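Local coordinates for protein probable exosome complex exonuclease 2 (Archaeoglobus fulgidus, PDB 3M7N) that probably serves as a non-catalytic component of the RNA-degrading exosome and contributes to the structure of the active site of its partner Rrp41, at residues Arg11-Ser16 and Glu22-Arg27; Thr56-Gly61 and Ala153-Ala158; Val62-Gly67 and Ser122-Glu127; Ile214-Asp217 and Asn221-Ala224. All blocks are in the same frame, centred on the assembly; numbering follows the deposited sequence.

Contact 1: residues Arg11-Ser16 and Glu22-Arg27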
loop_
_atom_site.group_PDB
_atom_site.type_symbol
_atom_site.label_atom_id
_atom_site.label_comp_id
_atom_site.label_asym_id
_atom_site.label_seq_id
_atom_site.Cartn_x
_atom_site.Cartn_y
_atom_site.Cartn_z
ATOM N N ARG H 11 22.456 7.320 22.857
ATOM C CA ARG H 11 23.288 8.156 22.018
ATOM C C ARG H 11 24.159 9.080 22.881
ATOM O O ARG H 11 25.364 9.220 22.645
ATOM C CB ARG H 11 22.435 8.962 21.037
ATOM C CG ARG H 11 23.235 9.886 20.127
ATOM C CD ARG H 11 22.417 10.329 18.923
ATOM N NE ARG H 11 23.122 11.347 18.147
ATOM C CZ ARG H 11 23.217 12.625 18.513
ATOM N NH1 ARG H 11 23.875 13.478 17.752
ATOM N NH2 ARG H 11 22.645 13.051 19.638
ATOM N N ASP H 12 23.554 9.695 23.894
ATOM C CA ASP H 12 24.316 10.535 24.808
ATOM C C ASP H 12 25.446 9.761 25.479
ATOM O O ASP H 12 26.532 10.286 25.653
ATOM C CB ASP H 12 23.410 11.137 25.873
ATOM C CG ASP H 12 22.582 12.300 25.349
ATOM O OD1 ASP H 12 21.710 12.781 26.101
ATOM O OD2 ASP H 12 22.807 12.729 24.195
ATOM N N TYR H 13 25.182 8.513 25.851
ATOM C CA TYR H 13 26.167 7.705 26.547
ATOM C C TYR H 13 27.376 7.381 25.654
ATOM O O TYR H 13 28.520 7.567 26.056
ATOM C CB TYR H 13 25.539 6.422 27.082
ATOM C CG TYR H 13 26.498 5.647 27.951
ATOM C CD1 TYR H 13 26.982 6.191 29.131
ATOM C CD2 TYR H 13 26.931 4.378 27.590
ATOM C CE1 TYR H 13 27.872 5.496 29.926
ATOM C CE2 TYR H 13 27.814 3.676 28.380
ATOM C CZ TYR H 13 28.284 4.237 29.548
ATOM O OH TYR H 13 29.163 3.538 30.343
ATOM N N VAL H 14 27.108 6.908 24.443
ATOM C CA VAL H 14 28.152 6.671 23.464
ATOM C C VAL H 14 28.942 7.946 23.196
ATOM O O VAL H 14 30.163 7.927 23.170
ATOM C CB VAL H 14 27.570 6.170 22.145
ATOM C CG1 VAL H 14 28.655 6.060 21.096
ATOM C CG2 VAL H 14 26.865 4.829 22.348
ATOM N N LEU H 15 28.251 9.061 23.010
ATOM C CA LEU H 15 28.945 10.297 22.679
ATOM C C LEU H 15 29.800 10.770 23.845
ATOM O O LEU H 15 30.889 11.312 23.653
ATOM C CB LEU H 15 27.971 11.386 22.207
ATOM C CG LEU H 15 27.330 11.052 20.854
ATOM C CD1 LEU H 15 26.225 12.042 20.464
ATOM C CD2 LEU H 15 28.383 10.943 19.738
ATOM N N SER H 16 29.314 10.540 25.052
ATOM C CA SER H 16 30.047 10.925 26.252
ATOM C C SER H 16 31.369 10.142 26.314
ATOM O O SER H 16 32.440 10.712 26.503
ATOM C CB SER H 16 29.176 10.689 27.491
ATOM O OG SER H 16 29.939 10.651 28.673
ATOM N N GLU H 22 37.027 6.807 24.283
ATOM C CA GLU H 22 36.742 5.410 24.605
ATOM C C GLU H 22 35.493 4.908 23.892
ATOM O O GLU H 22 34.610 5.682 23.570
ATOM C CB GLU H 22 36.530 5.247 26.110
ATOM C CG GLU H 22 37.796 5.361 26.917
ATOM C CD GLU H 22 37.525 5.293 28.387
ATOM O OE1 GLU H 22 36.344 5.405 28.761
ATOM O OE2 GLU H 22 38.483 5.117 29.170
ATOM N N ARG H 23 35.428 3.604 23.669
ATOM C CA ARG H 23 34.194 2.968 23.237
ATOM C C ARG H 23 33.464 2.321 24.427
ATOM O O ARG H 23 34.077 1.968 25.452
ATOM C CB ARG H 23 34.460 1.934 22.141
ATOM C CG ARG H 23 34.946 2.534 20.843
ATOM C CD ARG H 23 35.344 1.457 19.847
ATOM N NE ARG H 23 34.207 0.962 19.084
ATOM C CZ ARG H 23 34.320 0.325 17.918
ATOM N NH1 ARG H 23 33.238 -0.093 17.263
ATOM N NH2 ARG H 23 35.519 0.113 17.399
ATOM N N ILE H 24 32.155 2.174 24.260
ATOM C CA ILE H 24 31.258 1.494 25.212
ATOM C C ILE H 24 31.821 0.239 25.866
ATOM O O ILE H 24 31.723 0.058 27.078
ATOM C CB ILE H 24 29.978 1.027 24.480
ATOM C CG1 ILE H 24 28.982 2.160 24.334
ATOM C CG2 ILE H 24 29.298 -0.117 25.217
ATOM C CD1 ILE H 24 27.703 1.674 23.656
ATOM N N ASP H 25 32.368 -0.655 25.052
ATOM C CA ASP H 25 32.812 -1.949 25.554
ATOM C C ASP H 25 34.328 -2.071 25.685
ATOM O O ASP H 25 34.841 -3.182 25.821
ATOM C CB ASP H 25 32.304 -3.067 24.650
ATOM C CG ASP H 25 32.866 -2.971 23.241
ATOM O OD1 ASP H 25 33.544 -1.962 22.945
ATOM O OD2 ASP H 25 32.637 -3.898 22.432
ATOM N N GLY H 26 35.046 -0.951 25.629
ATOM C CA GLY H 26 36.505 -0.978 25.719
ATOM C C GLY H 26 37.284 -1.374 24.470
ATOM O O GLY H 26 38.494 -1.502 24.522
ATOM N N ARG H 27 36.623 -1.578 23.340
ATOM C CA ARG H 27 37.362 -1.907 22.123
ATOM C C ARG H 27 38.205 -0.719 21.673
ATOM O O ARG H 27 37.910 0.425 22.003
ATOM C CB ARG H 27 36.407 -2.317 20.991
ATOM C CG ARG H 27 35.936 -3.782 20.987
ATOM C CD ARG H 27 34.480 -3.892 20.434
ATOM N NE ARG H 27 34.478 -3.730 18.995
ATOM C CZ ARG H 27 33.484 -3.265 18.249
ATOM N NH1 ARG H 27 33.685 -3.179 16.945
ATOM N NH2 ARG H 27 32.318 -2.889 18.773
HETATM O O HOH W 1 30.287 1.231 29.327
#
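V14 and I24 carry this contact, their side chains crossing obliquely where helix 4-19 faces the loop that follows it. The touching atoms are branch ends: CG2 of V14 lies 3.5 Å from CD1 of I24. The extended chain of I24 (chi2 -178°) carries that methyl across to the helix, although its CB does not point there. Y13, one residue before V14, adds a looser apolar edge to the patch, with its CD2 4.4 Å from CG1 of I24, an approach oblique to the ring. Beyond the ring, polar groups take over. A water lies in the ring plane, 2.8 Å from Y13 OH, and donates to I24 O at 2.9 Å, bridging the tyrosine and the loop backbone.

The loop is itself shaped by a type I turn from R23 to G26, and D25 OD1 accepts from R27 N at 3.1 Å in an Asx turn, approached from above the carboxylate plane. On the far side from the helix, the guanidinium groups of R23 and R27 lie one over the other. Such an approach of like charges is probably made tolerable by E204, which pairs with R23, and D199, which pairs with R27. The helix has other company too: V14 touches V207, and R11 makes a salt bridge to another protein chain of the assembly.

Chemically, then, no direct hydrogen bond joins the two segments; a small apolar patch and a single water hold them, while R23 and R27 of the loop find their acidic partners elsewhere.

Contact 2: residues Thr56-Gly61 and Ala153-Ala158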
loop_
_atom_site.group_PDB
_atom_site.type_symbol
_atom_site.label_atom_id
_atom_site.label_comp_id
_atom_site.label_asym_id
_atom_site.label_seq_id
_atom_site.Cartn_x
_atom_site.Cartn_y
_atom_site.Cartn_z
ATOM N N THR H 56 25.830 -10.113 16.906
ATOM C CA THR H 56 25.241 -10.184 15.581
ATOM C C THR H 56 25.384 -11.580 14.951
ATOM O O THR H 56 26.456 -12.183 14.995
ATOM C CB THR H 56 25.817 -9.084 14.658
ATOM O OG1 THR H 56 25.321 -7.825 15.097
ATOM C CG2 THR H 56 25.411 -9.294 13.204
ATOM N N GLN H 57 24.282 -12.081 14.380
ATOM C CA GLN H 57 24.234 -13.401 13.754
ATOM C C GLN H 57 23.526 -13.345 12.401
ATOM O O GLN H 57 22.491 -12.705 12.243
ATOM C CB GLN H 57 23.495 -14.407 14.646
ATOM C CG GLN H 57 23.949 -14.439 16.080
ATOM C CD GLN H 57 23.504 -15.710 16.806
ATOM O OE1 GLN H 57 23.762 -16.825 16.358
ATOM N NE2 GLN H 57 22.836 -15.538 17.923
ATOM N N VAL H 58 24.080 -14.030 11.418
ATOM C CA VAL H 58 23.461 -14.053 10.106
ATOM C C VAL H 58 23.858 -15.344 9.462
ATOM O O VAL H 58 24.948 -15.882 9.717
ATOM C CB VAL H 58 23.906 -12.853 9.217
ATOM C CG1 VAL H 58 25.409 -12.745 9.175
ATOM C CG2 VAL H 58 23.362 -13.008 7.817
ATOM N N VAL H 59 22.965 -15.875 8.645
ATOM C CA VAL H 59 23.283 -17.103 7.953
ATOM C C VAL H 59 23.105 -16.866 6.489
ATOM O O VAL H 59 22.199 -16.149 6.072
ATOM C CB VAL H 59 22.437 -18.321 8.451
ATOM C CG1 VAL H 59 20.957 -18.017 8.400
ATOM C CG2 VAL H 59 22.765 -19.547 7.646
ATOM N N VAL H 60 23.998 -17.447 5.703
ATOM C CA VAL H 60 23.905 -17.326 4.277
ATOM C C VAL H 60 23.871 -18.717 3.702
ATOM O O VAL H 60 24.647 -19.583 4.120
ATOM C CB VAL H 60 25.121 -16.549 3.701
ATOM C CG1 VAL H 60 25.166 -16.658 2.180
ATOM C CG2 VAL H 60 25.085 -15.098 4.145
ATOM N N GLY H 61 22.981 -18.938 2.742
ATOM C CA GLY H 61 22.954 -20.202 2.026
ATOM C C GLY H 61 23.128 -19.970 0.542
ATOM O O GLY H 61 22.724 -18.936 0.006
ATOM N N ALA H 153 28.879 -10.178 4.531
ATOM C CA ALA H 153 29.962 -10.295 3.563
ATOM C C ALA H 153 30.831 -11.496 3.911
ATOM O O ALA H 153 31.210 -12.266 3.036
ATOM C CB ALA H 153 30.785 -9.034 3.563
ATOM N N LEU H 154 31.149 -11.633 5.201
ATOM C CA LEU H 154 31.942 -12.754 5.706
ATOM C C LEU H 154 31.211 -14.079 5.478
ATOM O O LEU H 154 31.804 -15.062 5.010
ATOM C CB LEU H 154 32.183 -12.592 7.208
ATOM C CG LEU H 154 33.531 -12.214 7.819
ATOM C CD1 LEU H 154 34.500 -11.664 6.797
ATOM C CD2 LEU H 154 33.301 -11.235 8.951
ATOM N N ALA H 155 29.921 -14.100 5.806
ATOM C CA ALA H 155 29.142 -15.338 5.691
ATOM C C ALA H 155 28.961 -15.705 4.231
ATOM O O ALA H 155 29.088 -16.874 3.864
ATOM C CB ALA H 155 27.785 -15.222 6.412
ATOM N N ALA H 156 28.694 -14.711 3.392
ATOM C CA ALA H 156 28.564 -14.983 1.967
ATOM C C ALA H 156 29.822 -15.642 1.347
ATOM O O ALA H 156 29.711 -16.652 0.642
ATOM C CB ALA H 156 28.154 -13.737 1.209
ATOM N N ILE H 157 31.011 -15.098 1.605
ATOM C CA ILE H 157 32.216 -15.698 1.020
ATOM C C ILE H 157 32.564 -17.054 1.668
ATOM O O ILE H 157 33.004 -17.981 1.001
ATOM C CB ILE H 157 33.446 -14.738 1.017
ATOM C CG1 ILE H 157 34.587 -15.348 0.204
ATOM C CG2 ILE H 157 33.920 -14.408 2.424
ATOM C CD1 ILE H 157 34.370 -15.312 -1.311
ATOM N N ALA H 158 32.351 -17.174 2.967
ATOM C CA ALA H 158 32.528 -18.469 3.612
ATOM C C ALA H 158 31.614 -19.526 2.968
ATOM O O ALA H 158 32.036 -20.657 2.709
ATOM C CB ALA H 158 32.267 -18.363 5.112
#
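Domain 1 of the 3' exoribonuclease fold packs helix 148-161 against its mixed sheet, and here the helix meets strand 56-67, a strand with neighbours along both edges. The axes of the two short segments approach to 7.5 Å and run in nearly the same direction, 30° apart. V60 makes most of the contact from the strand. Its two methyls straddle the junction between A155 and A156. CG2 of V60 lies 3.5 Å from A155 CB and also rests against the backbone N of A156. CG1 of V60, set anti to the backbone N (chi1 169°), reaches A156 CA at 3.8 Å. V58, two residues back on the same face of the strand, makes a looser contact, its CG1 being 4.4 Å from A155 CB. The patch is extended by V51 of strand 47-53, which touches A155, and by V137 and I139 of strand 131-141, which also touch V60. V59 points away from the helix and packs on F84 of the exonuclease 1 chain, so the strand is sandwiched between its own helix and a neighbouring subunit.

Valine methyls meet alanine methyls and the bare helix backbone, with no hydrogen bond between the segments; the small alanines bring the helix backbone itself against valine, and the cohesion is hydrophobic.

Contact 3: residues Val62-Gly67 and Ser122-Glu127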
loop_
_atom_site.group_PDB
_atom_site.type_symbol
_atom_site.label_atom_id
_atom_site.label_comp_id
_atom_site.label_asym_id
_atom_site.label_seq_id
_atom_site.Cartn_x
_atom_site.Cartn_y
_atom_site.Cartn_z
ATOM N N VAL H 62 23.743 -20.930 -0.128
ATOM C CA VAL H 62 23.941 -20.827 -1.557
ATOM C C VAL H 62 23.188 -21.936 -2.261
ATOM O O VAL H 62 23.211 -23.074 -1.820
ATOM C CB VAL H 62 25.443 -20.928 -1.934
ATOM C CG1 VAL H 62 25.617 -20.821 -3.451
ATOM C CG2 VAL H 62 26.246 -19.853 -1.221
ATOM N N LYS H 63 22.528 -21.591 -3.360
ATOM C CA LYS H 63 21.853 -22.571 -4.195
ATOM C C LYS H 63 22.291 -22.423 -5.648
ATOM O O LYS H 63 22.411 -21.310 -6.165
ATOM C CB LYS H 63 20.329 -22.421 -4.095
ATOM C CG LYS H 63 19.754 -22.674 -2.714
ATOM C CD LYS H 63 19.989 -24.116 -2.270
ATOM C CE LYS H 63 19.143 -25.103 -3.072
ATOM N NZ LYS H 63 19.131 -26.454 -2.437
ATOM N N MET H 64 22.521 -23.546 -6.314
ATOM C CA MET H 64 22.915 -23.512 -7.710
ATOM C C MET H 64 21.977 -24.367 -8.534
ATOM O O MET H 64 21.623 -25.478 -8.138
ATOM C CB MET H 64 24.345 -24.022 -7.878
ATOM C CG MET H 64 25.392 -23.185 -7.167
ATOM S SD MET H 64 27.048 -23.823 -7.462
ATOM C CE MET H 64 27.272 -23.334 -9.175
ATOM N N GLN H 65 21.568 -23.841 -9.677
ATOM C CA GLN H 65 20.763 -24.601 -10.616
ATOM C C GLN H 65 21.112 -24.162 -12.032
ATOM O O GLN H 65 21.492 -23.014 -12.253
ATOM C CB GLN H 65 19.269 -24.429 -10.316
ATOM C CG GLN H 65 18.769 -23.002 -10.421
ATOM C CD GLN H 65 17.300 -22.852 -10.051
ATOM O OE1 GLN H 65 16.853 -23.314 -8.993
ATOM N NE2 GLN H 65 16.540 -22.197 -10.923
ATOM N N PRO H 66 21.037 -25.093 -12.991
ATOM C CA PRO H 66 21.275 -24.744 -14.396
ATOM C C PRO H 66 20.245 -23.726 -14.830
ATOM O O PRO H 66 19.181 -23.682 -14.230
ATOM C CB PRO H 66 21.047 -26.066 -15.120
ATOM C CG PRO H 66 21.392 -27.108 -14.102
ATOM C CD PRO H 66 20.940 -26.550 -12.787
ATOM N N GLY H 67 20.549 -22.912 -15.831
ATOM C CA GLY H 67 19.596 -21.914 -16.273
ATOM C C GLY H 67 20.005 -21.098 -17.487
ATOM O O GLY H 67 21.034 -21.341 -18.124
ATOM N N SER H 122 33.158 -17.986 -15.882
ATOM C CA SER H 122 33.304 -18.623 -17.184
ATOM C C SER H 122 33.470 -20.133 -17.028
ATOM O O SER H 122 33.177 -20.893 -17.945
ATOM C CB SER H 122 34.479 -18.010 -17.953
ATOM O OG SER H 122 35.675 -18.089 -17.196
ATOM N N LYS H 123 33.933 -20.559 -15.858
ATOM C CA LYS H 123 34.035 -21.976 -15.543
ATOM C C LYS H 123 32.693 -22.571 -15.119
ATOM O O LYS H 123 32.615 -23.738 -14.731
ATOM C CB LYS H 123 35.061 -22.197 -14.436
ATOM C CG LYS H 123 36.495 -22.341 -14.925
ATOM C CD LYS H 123 37.466 -22.289 -13.758
ATOM C CE LYS H 123 38.845 -22.800 -14.143
ATOM N NZ LYS H 123 38.915 -24.293 -14.128
ATOM N N LEU H 124 31.639 -21.764 -15.187
ATOM C CA LEU H 124 30.299 -22.216 -14.803
ATOM C C LEU H 124 29.394 -22.299 -16.014
ATOM O O LEU H 124 28.163 -22.257 -15.895
ATOM C CB LEU H 124 29.684 -21.288 -13.754
ATOM C CG LEU H 124 30.353 -21.384 -12.383
ATOM C CD1 LEU H 124 29.868 -20.277 -11.473
ATOM C CD2 LEU H 124 30.081 -22.748 -11.777
ATOM N N VAL H 125 30.024 -22.415 -17.177
ATOM C CA VAL H 125 29.306 -22.573 -18.427
ATOM C C VAL H 125 29.089 -24.053 -18.694
ATOM O O VAL H 125 29.945 -24.885 -18.391
ATOM C CB VAL H 125 30.068 -21.926 -19.592
ATOM C CG1 VAL H 125 29.313 -22.123 -20.899
ATOM C CG2 VAL H 125 30.272 -20.448 -19.322
ATOM N N ILE H 126 27.929 -24.383 -19.241
ATOM C CA ILE H 126 27.592 -25.768 -19.517
ATOM C C ILE H 126 27.413 -25.938 -21.021
ATOM O O ILE H 126 27.726 -26.980 -21.590
ATOM C CB ILE H 126 26.312 -26.176 -18.759
ATOM C CG1 ILE H 126 26.555 -26.099 -17.249
ATOM C CG2 ILE H 126 25.872 -27.572 -19.146
ATOM C CD1 ILE H 126 25.321 -26.341 -16.413
ATOM N N GLU H 127 26.939 -24.880 -21.660
ATOM C CA GLU H 127 26.630 -24.904 -23.071
ATOM C C GLU H 127 26.449 -23.455 -23.496
ATOM O O GLU H 127 25.389 -22.872 -23.259
ATOM C CB GLU H 127 25.333 -25.683 -23.283
ATOM C CG GLU H 127 25.039 -26.089 -24.722
ATOM C CD GLU H 127 23.674 -26.755 -24.871
ATOM O OE1 GLU H 127 23.252 -26.982 -26.029
ATOM O OE2 GLU H 127 23.019 -27.046 -23.836
#
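M64 reaches out from strand 56-67 toward L124, in the loop that precedes strand 131-141. Its CB already points at the loop, but M64 CB is still 7.1 Å from L124 CD2. CG, placed anti to the carbonyl carbon (chi1 -62°), continues the chain, and the extended second torsion sets SD farther out; the M64 sulfur, SD, remains 5.4 Å from L124 CD2. The bend comes at the last torsion (chi3 73°), which turns the terminal methyl toward the leucine, so that M64 CE ends 3.9 Å from L124 CD2. It is therefore the tip alone that touches across the contact. The two side chains cross at about a right angle, methyl against methyl. V135 of strand 131-141 also packs on the M64 side chain.

A second, thinner contact lies two residues farther along the strand, where CD1 of I126 comes to 4.5 Å from CB of P66. W133 touches both of these side chains, and L172 packs on I126 and F170 on P66, extending the apolar patch beyond the two segments.

I126 marks a corner in the chain and, with E127, sits in a classic beta bulge opposite the first residue of strand 131-141. The contact thus belongs to the far end of the long strand 56-67 in domain 1 of the 3' exoribonuclease fold: an apolar loop packed against the mixed sheet where the bulge leads into strand 131-141.

Contact 4: residues Ile214-Asp217 and Asn221-Ala224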
loop_
_atom_site.group_PDB
_atom_site.type_symbol
_atom_site.label_atom_id
_atom_site.label_comp_id
_atom_site.label_asym_id
_atom_site.label_seq_id
_atom_site.Cartn_x
_atom_site.Cartn_y
_atom_site.Cartn_z
ATOM N N ILE H 214 34.494 -0.226 3.243
ATOM C CA ILE H 214 35.542 -0.463 2.257
ATOM C C ILE H 214 35.774 -1.959 2.149
ATOM O O ILE H 214 35.970 -2.634 3.164
ATOM C CB ILE H 214 36.875 0.238 2.635
ATOM C CG1 ILE H 214 36.695 1.749 2.608
ATOM C CG2 ILE H 214 37.990 -0.140 1.640
ATOM C CD1 ILE H 214 37.731 2.491 3.364
ATOM N N THR H 215 35.757 -2.470 0.924
ATOM C CA THR H 215 36.017 -3.878 0.683
ATOM C C THR H 215 37.302 -4.115 -0.104
ATOM O O THR H 215 37.565 -3.467 -1.115
ATOM C CB THR H 215 34.847 -4.534 -0.065
ATOM O OG1 THR H 215 33.620 -4.150 0.570
ATOM C CG2 THR H 215 34.990 -6.073 -0.090
ATOM N N THR H 216 38.095 -5.076 0.349
ATOM C CA THR H 216 39.322 -5.403 -0.352
ATOM C C THR H 216 39.371 -6.865 -0.773
ATOM O O THR H 216 38.644 -7.712 -0.239
ATOM C CB THR H 216 40.544 -5.103 0.514
ATOM O OG1 THR H 216 40.493 -5.931 1.675
ATOM C CG2 THR H 216 40.557 -3.647 0.947
ATOM N N ASP H 217 40.235 -7.147 -1.743
ATOM C CA ASP H 217 40.523 -8.512 -2.144
ATOM C C ASP H 217 41.783 -9.026 -1.439
ATOM O O ASP H 217 42.340 -8.350 -0.572
ATOM C CB ASP H 217 40.650 -8.636 -3.673
ATOM C CG ASP H 217 41.877 -7.911 -4.239
ATOM O OD1 ASP H 217 42.787 -7.545 -3.475
ATOM O OD2 ASP H 217 41.928 -7.710 -5.474
ATOM N N ASN H 221 43.897 -4.842 -2.761
ATOM C CA ASN H 221 43.229 -3.895 -3.636
ATOM C C ASN H 221 41.856 -3.600 -3.100
ATOM O O ASN H 221 41.167 -4.498 -2.588
ATOM C CB ASN H 221 43.096 -4.444 -5.042
ATOM C CG ASN H 221 44.430 -4.724 -5.660
ATOM O OD1 ASN H 221 44.643 -5.778 -6.245
ATOM N ND2 ASN H 221 45.354 -3.792 -5.505
ATOM N N VAL H 222 41.471 -2.336 -3.181
ATOM C CA VAL H 222 40.125 -1.946 -2.838
ATOM C C VAL H 222 39.249 -2.361 -4.016
ATOM O O VAL H 222 39.588 -2.112 -5.178
ATOM C CB VAL H 222 40.014 -0.437 -2.585
ATOM C CG1 VAL H 222 38.575 -0.050 -2.288
ATOM C CG2 VAL H 222 40.937 -0.023 -1.421
ATOM N N VAL H 223 38.127 -3.001 -3.706
ATOM C CA VAL H 223 37.307 -3.655 -4.716
ATOM C C VAL H 223 35.869 -3.105 -4.688
ATOM O O VAL H 223 35.131 -3.178 -5.677
ATOM C CB VAL H 223 37.408 -5.209 -4.532
ATOM C CG1 VAL H 223 36.065 -5.870 -4.393
ATOM C CG2 VAL H 223 38.262 -5.849 -5.648
ATOM N N ALA H 224 35.487 -2.512 -3.562
ATOM C CA ALA H 224 34.185 -1.859 -3.456
ATOM C C ALA H 224 34.255 -0.867 -2.324
ATOM O O ALA H 224 34.952 -1.095 -1.342
ATOM C CB ALA H 224 33.092 -2.884 -3.184
#
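T215 and the residues V223 and A224 opposite it are joined by backbone hydrogen bonds. T215 N donates to A224 O at 2.8 Å, and T215 O accepts from V223 N at 2.7 Å. A weaker bond from A224 N to the same oxygen is less certain. Two residues thus face one, the classic beta bulge, and beyond it the register shifts so that T216 pairs with V222 without hydrogen bonds. Nearer the turn, D217 N donates to N221 O at 2.9 Å.

Two CA-H...O contacts accompany these bonds, the shorter from T216 CA to N221 O at 3.0 Å.

Among side chains, D217 makes the polar contact across the hairpin. Its CG stands between the backbone N and the carbonyl carbon (chi1 67°), and D217 OD1 accepts from D219 N in the turn and, weakly, from N221 N at 3.0 Å. The carboxylate and the N221 amide are turned 66° apart and do not bond. An alanine at D217 removes the carboxylate, and the N-H groups of D219 and N221 would probably lose their shared acceptor, setting the turn freer to move.

Apolar contact is slight: I214 CG2 meets V222 CG1 at 4.0 Å, on the side covered by L242 and S245 of helix 235-253.

Together these bonds make a bulged beta hairpin in domain 2 of the 3' exoribonuclease fold; strand 222-228 pairs antiparallel with a strand of the exonuclease 1 chain, so the sheet runs on across the interface.

Contacts 2 and 3 share strand 56-67, their centres about 21 Å apart, and contact 3 is nested in the loop that contact 2 closes; together they tie a helix and a loop to successive halves of one strand. Contact 4 belongs to domain 2 of the 3' exoribonuclease fold, yet its nearest atoms come within about 6 Å of contact 2. Contact 1 stands apart, its centre about 47 Å from that of contact 3, on the opposite side of the chain's centre. Distances to the bound nucleic acid show the same division: nearest atoms lie about 10 Å from contacts 3 and 4, 13 Å from contact 2 and 28 Å from contact 1. Contacts 2, 3 and 4 each also border the exonuclease 1 chain.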